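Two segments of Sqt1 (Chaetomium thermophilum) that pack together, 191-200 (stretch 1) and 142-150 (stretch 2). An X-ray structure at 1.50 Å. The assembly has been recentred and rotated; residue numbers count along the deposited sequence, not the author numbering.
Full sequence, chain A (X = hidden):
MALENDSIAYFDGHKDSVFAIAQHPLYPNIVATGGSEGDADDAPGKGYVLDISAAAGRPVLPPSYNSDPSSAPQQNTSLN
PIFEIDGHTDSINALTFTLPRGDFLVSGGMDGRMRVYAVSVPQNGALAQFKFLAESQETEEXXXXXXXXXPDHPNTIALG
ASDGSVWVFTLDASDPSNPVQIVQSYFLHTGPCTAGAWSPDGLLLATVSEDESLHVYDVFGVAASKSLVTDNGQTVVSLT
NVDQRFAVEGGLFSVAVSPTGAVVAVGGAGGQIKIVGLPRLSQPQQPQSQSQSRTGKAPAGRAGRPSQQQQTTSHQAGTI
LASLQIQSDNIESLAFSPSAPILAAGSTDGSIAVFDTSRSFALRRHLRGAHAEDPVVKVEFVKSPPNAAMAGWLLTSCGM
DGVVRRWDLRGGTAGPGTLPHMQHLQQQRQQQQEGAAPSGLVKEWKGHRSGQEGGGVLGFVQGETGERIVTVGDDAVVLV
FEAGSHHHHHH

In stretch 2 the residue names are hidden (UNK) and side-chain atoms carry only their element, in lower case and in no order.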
ATOM      1  N   GLY A 191       4.047  14.003 -14.435  1.00 21.68           N
ATOM      2  CA  GLY A 191       3.414  12.818 -14.985  1.00 23.43           C
ATOM      3  C   GLY A 191       2.669  12.122 -13.861  1.00 21.85           C
ATOM      4  O   GLY A 191       2.733  12.570 -12.717  1.00 20.14           O
ATOM      5  N   PRO A 192       1.970  11.019 -14.171  1.00 19.63           N
ATOM      6  CA  PRO A 192       1.175  10.298 -13.168  1.00 18.19           C
ATOM      7  C   PRO A 192       1.921  10.070 -11.856  1.00 15.52           C
ATOM      8  O   PRO A 192       3.087   9.671 -11.849  1.00 18.40           O
ATOM      9  CB  PRO A 192       0.876   8.967 -13.853  1.00 20.01           C
ATOM     10  CG  PRO A 192       0.833   9.327 -15.315  1.00 19.45           C
ATOM     11  CD  PRO A 192       1.878  10.392 -15.503  1.00 19.67           C
ATOM     12  N   CYS A 193       1.245  10.360 -10.751  1.00 16.30           N
ATOM     13  CA  CYS A 193       1.791  10.084  -9.432  1.00 16.74           C
ATOM     14  C   CYS A 193       1.447   8.647  -9.058  1.00 15.69           C
ATOM     15  O   CYS A 193       0.276   8.303  -8.869  1.00 16.92           O
ATOM     16  CB  CYS A 193       1.238  11.066  -8.405  1.00 16.22           C
ATOM     17  SG  CYS A 193       1.854  10.748  -6.733  1.00 15.62           S
ATOM     18  N   THR A 194       2.470   7.808  -8.978  1.00 15.26           N
ATOM     19  CA  THR A 194       2.276   6.362  -8.939  1.00 16.45           C
ATOM     20  C   THR A 194       2.169   5.780  -7.536  1.00 14.81           C
ATOM     21  O   THR A 194       1.580   4.713  -7.351  1.00 16.44           O
ATOM     22  CB  THR A 194       3.427   5.647  -9.655  1.00 16.09           C
ATOM     23  OG1 THR A 194       4.665   6.169  -9.165  1.00 16.12           O
ATOM     24  CG2 THR A 194       3.345   5.884 -11.149  1.00 17.36           C
ATOM     25  N   ALA A 195       2.744   6.469  -6.550  1.00 13.65           N
ATOM     26  CA  ALA A 195       2.761   5.957  -5.182  1.00 12.68           C
ATOM     27  C   ALA A 195       3.050   7.055  -4.180  1.00 14.07           C
ATOM     28  O   ALA A 195       3.677   8.069  -4.514  1.00 15.21           O
ATOM     29  CB  ALA A 195       3.800   4.825  -5.021  1.00 13.74           C
ATOM     30  N   GLY A 196       2.627   6.816  -2.942  1.00 13.06           N
ATOM     31  CA  GLY A 196       2.868   7.727  -1.835  1.00 12.67           C
ATOM     32  C   GLY A 196       3.037   6.996  -0.526  1.00 13.44           C
ATOM     33  O   GLY A 196       2.476   5.920  -0.324  1.00 16.07           O
ATOM     34  N   ALA A 197       3.814   7.588   0.376  1.00 12.88           N
ATOM     35  CA  ALA A 197       4.026   7.033   1.701  1.00 12.10           C
ATOM     36  C   ALA A 197       4.296   8.143   2.688  1.00 13.72           C
ATOM     37  O   ALA A 197       5.084   9.048   2.426  1.00 14.74           O
ATOM     38  CB  ALA A 197       5.175   6.032   1.694  1.00 16.42           C
ATOM     39  N   TRP A 198       3.652   8.054   3.838  1.00 13.24           N
ATOM     40  CA  TRP A 198       3.927   9.007   4.905  1.00 14.45           C
ATOM     41  C   TRP A 198       5.140   8.591   5.706  1.00 13.85           C
ATOM     42  O   TRP A 198       5.420   7.401   5.848  1.00 15.50           O
ATOM     43  CB  TRP A 198       2.742   9.105   5.855  1.00 15.62           C
ATOM     44  CG  TRP A 198       1.472   9.688   5.279  1.00 13.90           C
ATOM     45  CD1 TRP A 198       0.476   9.012   4.625  1.00 14.78           C
ATOM     46  CD2 TRP A 198       1.031  11.047   5.381  1.00 13.33           C
ATOM     47  NE1 TRP A 198      -0.536   9.877   4.274  1.00 14.19           N
ATOM     48  CE2 TRP A 198      -0.218  11.133   4.730  1.00 14.22           C
ATOM     49  CE3 TRP A 198       1.591  12.208   5.930  1.00 14.25           C
ATOM     50  CZ2 TRP A 198      -0.927  12.334   4.638  1.00 14.26           C
ATOM     51  CZ3 TRP A 198       0.887  13.393   5.835  1.00 15.39           C
ATOM     52  CH2 TRP A 198      -0.358  13.448   5.194  1.00 16.44           C
ATOM     53  N   SER A 199       5.833   9.568   6.279  1.00 14.72           N
ATOM     54  CA  SER A 199       6.762   9.249   7.353  1.00 14.50           C
ATOM     55  C   SER A 199       5.978   8.745   8.574  1.00 15.65           C
ATOM     56  O   SER A 199       4.807   9.083   8.738  1.00 15.65           O
ATOM     57  CB  SER A 199       7.613  10.475   7.715  1.00 16.00           C
ATOM     58  OG  SER A 199       6.803  11.569   8.158  1.00 15.61           O
ATOM     59  N   PRO A 200       6.611   7.943   9.437  1.00 16.04           N
ATOM     60  CA  PRO A 200       5.898   7.396  10.599  1.00 16.62           C
ATOM     61  C   PRO A 200       5.298   8.457  11.524  1.00 16.30           C
ATOM     62  O   PRO A 200       4.255   8.177  12.127  1.00 19.47           O
ATOM     63  CB  PRO A 200       6.983   6.586  11.322  1.00 20.43           C
ATOM     64  CG  PRO A 200       7.897   6.150  10.201  1.00 22.73           C
ATOM     65  CD  PRO A 200       7.946   7.334   9.270  1.00 15.75           C
ATOM     66  N   UNK A 142      -7.812   8.750  -9.623  1.00 16.46           N
ATOM     67  CA  UNK A 142      -7.093   8.494  -8.373  1.00 17.04           C
ATOM     68  C   UNK A 142      -6.264   7.213  -8.440  1.00 20.10           C
ATOM     69  O   UNK A 142      -6.801   6.139  -8.704  1.00 21.40           O
ATOM     70  c   UNK A 142      -9.944   9.721  -6.072  1.00 16.51           C
ATOM     71  c   UNK A 142      -8.725   9.765  -6.966  1.00 19.21           C
ATOM     72  c   UNK A 142      -7.335   7.941  -5.942  1.00 17.28           C
ATOM     73  c   UNK A 142      -8.065   8.397  -7.203  1.00 16.87           C
ATOM     74  N   UNK A 143      -4.966   7.324  -8.165  1.00 16.72           N
ATOM     75  CA  UNK A 143      -4.055   6.184  -8.258  1.00 15.42           C
ATOM     76  C   UNK A 143      -3.823   5.453  -6.939  1.00 17.91           C
ATOM     77  O   UNK A 143      -3.571   4.244  -6.935  1.00 18.67           O
ATOM     78  c   UNK A 143      -2.804   6.965 -10.294  1.00 18.63           C
ATOM     79  n   UNK A 143      -1.860   7.754 -10.795  1.00 19.00           N
ATOM     80  c   UNK A 143      -2.710   6.632  -8.831  1.00 15.55           C
ATOM     81  o   UNK A 143      -3.722   6.508 -10.973  1.00 21.33           O
ATOM     82  N   UNK A 144      -3.905   6.178  -5.823  1.00 14.87           N
ATOM     83  CA  UNK A 144      -3.633   5.593  -4.517  1.00 13.79           C
ATOM     84  C   UNK A 144      -4.154   6.492  -3.405  1.00 13.65           C
ATOM     85  O   UNK A 144      -4.325   7.694  -3.605  1.00 14.16           O
ATOM     86  n   UNK A 144       0.093   8.110  -5.429  1.00 13.55           N
ATOM     87  c   UNK A 144       0.326   9.664  -3.476  1.00 12.99           C
ATOM     88  c   UNK A 144      -1.336   7.770  -2.183  1.00 12.87           C
ATOM     89  c   UNK A 144      -0.053   9.826  -2.169  1.00 13.06           C
ATOM     90  c   UNK A 144      -0.873   8.897  -1.521  1.00 13.71           C
ATOM     91  c   UNK A 144      -1.250   6.557  -4.498  1.00 13.64           C
ATOM     92  c   UNK A 144      -0.135   8.530  -4.143  1.00 13.62           C
ATOM     93  c   UNK A 144      -0.596   6.935  -5.640  1.00 14.43           C
ATOM     94  c   UNK A 144      -2.118   5.337  -4.320  1.00 13.44           C
ATOM     95  c   UNK A 144      -0.975   7.580  -3.523  1.00 12.67           C
ATOM     96  N   UNK A 145      -4.402   5.875  -2.252  1.00 13.38           N
ATOM     97  CA  UNK A 145      -4.712   6.551  -0.989  1.00 13.77           C
ATOM     98  C   UNK A 145      -3.654   6.203   0.039  1.00 14.09           C
ATOM     99  O   UNK A 145      -3.146   5.085   0.043  1.00 14.81           O
ATOM    100  c   UNK A 145      -9.602   7.620  -2.202  1.00 17.24           C
ATOM    101  c   UNK A 145      -8.420   8.302  -2.373  1.00 19.66           C
ATOM    102  c   UNK A 145      -7.247   7.815  -1.782  1.00 19.41           C
ATOM    103  c   UNK A 145      -8.471   5.973  -0.902  1.00 16.25           C
ATOM    104  c   UNK A 145      -7.268   6.642  -1.056  1.00 15.24           C
ATOM    105  c   UNK A 145      -9.625   6.455  -1.480  1.00 16.19           C
ATOM    106  c   UNK A 145      -6.043   6.096  -0.392  1.00 14.60           C
ATOM    107  N   UNK A 146      -3.395   7.113   0.973  1.00 13.39           N
ATOM    108  CA  UNK A 146      -2.597   6.770   2.149  1.00 13.28           C
ATOM    109  C   UNK A 146      -3.087   7.576   3.338  1.00 13.49           C
ATOM    110  O   UNK A 146      -3.050   8.810   3.294  1.00 13.66           O
ATOM    111  c   UNK A 146      -1.109   7.037   1.897  1.00 14.17           C
ATOM    112  N   UNK A 147      -3.570   6.901   4.385  1.00 15.18           N
ATOM    113  CA  UNK A 147      -4.013   7.649   5.565  1.00 13.96           C
ATOM    114  C   UNK A 147      -2.817   8.171   6.352  1.00 13.70           C
ATOM    115  O   UNK A 147      -1.784   7.511   6.450  1.00 14.20           O
ATOM    116  c   UNK A 147      -4.806   6.610   6.367  1.00 15.18           C
ATOM    117  c   UNK A 147      -4.158   5.291   5.995  1.00 15.62           C
ATOM    118  c   UNK A 147      -3.786   5.447   4.531  1.00 14.83           C
ATOM    119  N   UNK A 148      -2.969   9.361   6.913  1.00 14.94           N
ATOM    120  CA  UNK A 148      -1.940   9.980   7.717  1.00 15.05           C
ATOM    121  C   UNK A 148      -1.806   9.292   9.072  1.00 13.84           C
ATOM    122  O   UNK A 148      -2.780   9.195   9.799  1.00 14.85           O
ATOM    123  c   UNK A 148      -2.311  11.425   7.887  1.00 12.85           C
ATOM    124  s   UNK A 148      -1.075  12.354   8.857  1.00 60.59           S
ATOM    125  N   UNK A 149      -0.595   8.827   9.428  1.00 12.69           N
ATOM    126  CA  UNK A 149      -0.420   8.179  10.733  1.00 12.94           C
ATOM    127  C   UNK A 149      -0.162   9.138  11.910  1.00 18.59           C
ATOM    128  O   UNK A 149       0.038   8.649  13.027  1.00 23.40           O
ATOM    129  c   UNK A 149       0.816   7.299  10.516  1.00 14.94           C
ATOM    130  c   UNK A 149       1.638   8.091   9.535  1.00 15.07           C
ATOM    131  c   UNK A 149       0.620   8.750   8.601  1.00 14.99           C
ATOM    132  N   UNK A 150      -0.135  10.448  11.681  1.00 14.09           N
ATOM    133  CA  UNK A 150       0.079  11.398  12.795  1.00 15.62           C
ATOM    134  C   UNK A 150      -1.072  11.344  13.784  1.00 21.19           C
ATOM    135  O   UNK A 150      -2.220  11.559  13.404  1.00 19.82           O
ATOM    136  o   UNK A 150       0.288  13.722  13.421  1.00 18.78           O
ATOM    137  c   UNK A 150       0.225  12.828  12.297  1.00 16.36           C
TER
HETATM  138  O   HOH W   1       2.745   8.853  14.129  1.00 31.65           O

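Position 142 opens the strand with four side-chain carbons, forked at the first and with one arm two carbons long. The CA-to-CB bond points away from stretch 1, and none of the four carbons touches it. A beta-branched chain of this composition is isoleucine, Ile-142.

Position 143 has two side-chain carbons, the second carrying one oxygen and one nitrogen, and its CA-to-CB bond points toward stretch 1. The nitrogen lies 2.9 Å from O of Cys-193. An acid would have two oxygens here, so the residue is an asparagine. In Asn-143 the amide ND2 donates to that carbonyl O in a nearly straight hydrogen bond (165°).

At position 144 one carbon leads into fused five- and six-membered rings holding eight carbons and one nitrogen. The ring system reaches across to stretch 1, its nitrogen 3.4 Å from SG of Cys-193. Only tryptophan has such an indole. The NE1 of Trp-144 makes a weak hydrogen bond to that sulfur, which sits at the ring edge, while the backbone at Gly-196 covers one face: CA of Gly-196 stands 3.7 Å from the centroid of the six-membered ring, close to its normal. This packing depends on the missing side chain of Gly-196, since an ideal CB there would lie 2.1 Å from CH2 of Trp-144.

Position 145 shows one carbon and then a ring of six carbons, with no hydroxyl oxygen. Its CA-to-CB bond points away and it makes no contact with stretch 1; it is Phe-145.

Position 146 has a single side-chain carbon, directed toward stretch 1 and 3.7 Å from CD1 of Trp-198. This is Ala-146. Its small side chain packs against the indole, and its backbone O accepts a hydrogen bond from NE1 of Trp-198 at 2.9 Å, near the plane of the ring.

At position 147 three carbons close a ring onto the backbone nitrogen, the mark of proline. The CA-to-CB bond of Pro-147 points away, but its backbone O approaches CD1 of Trp-198 to 3.3 Å.

Position 148 carries one carbon and then a sulfur; the sulfur lies over the six-membered ring of Trp-198, 3.8 Å from its centroid, and CB is 3.6 Å from CZ2 of Trp-198. This is a cysteine, Cys-148. Its CA covers the five-membered ring, and its SG accepts a hydrogen bond from N of position 150.

Position 149 again has three carbons closed onto the backbone nitrogen, with the CA-to-CB bond now toward stretch 1. One ring carbon lies 3.5 Å from CB of Trp-198 and another 3.4 Å from O of Ser-199; the closed ring makes it a proline, Pro-149.

Position 150 has one carbon and one oxygen and does not contact stretch 1; it is Ser-150.

The two strands run parallel, each contributing a buried indole. Two good side-chain-donated hydrogen bonds, Asn-143 to Cys-193 O and Trp-198 to Ala-146 O, and a weak one from Trp-144 to Cys-193 SG tie them together; a water donating to O of both Pro-149 and Pro-200 bridges the far end.

Stretch 2 142-150: INWFAPCPS
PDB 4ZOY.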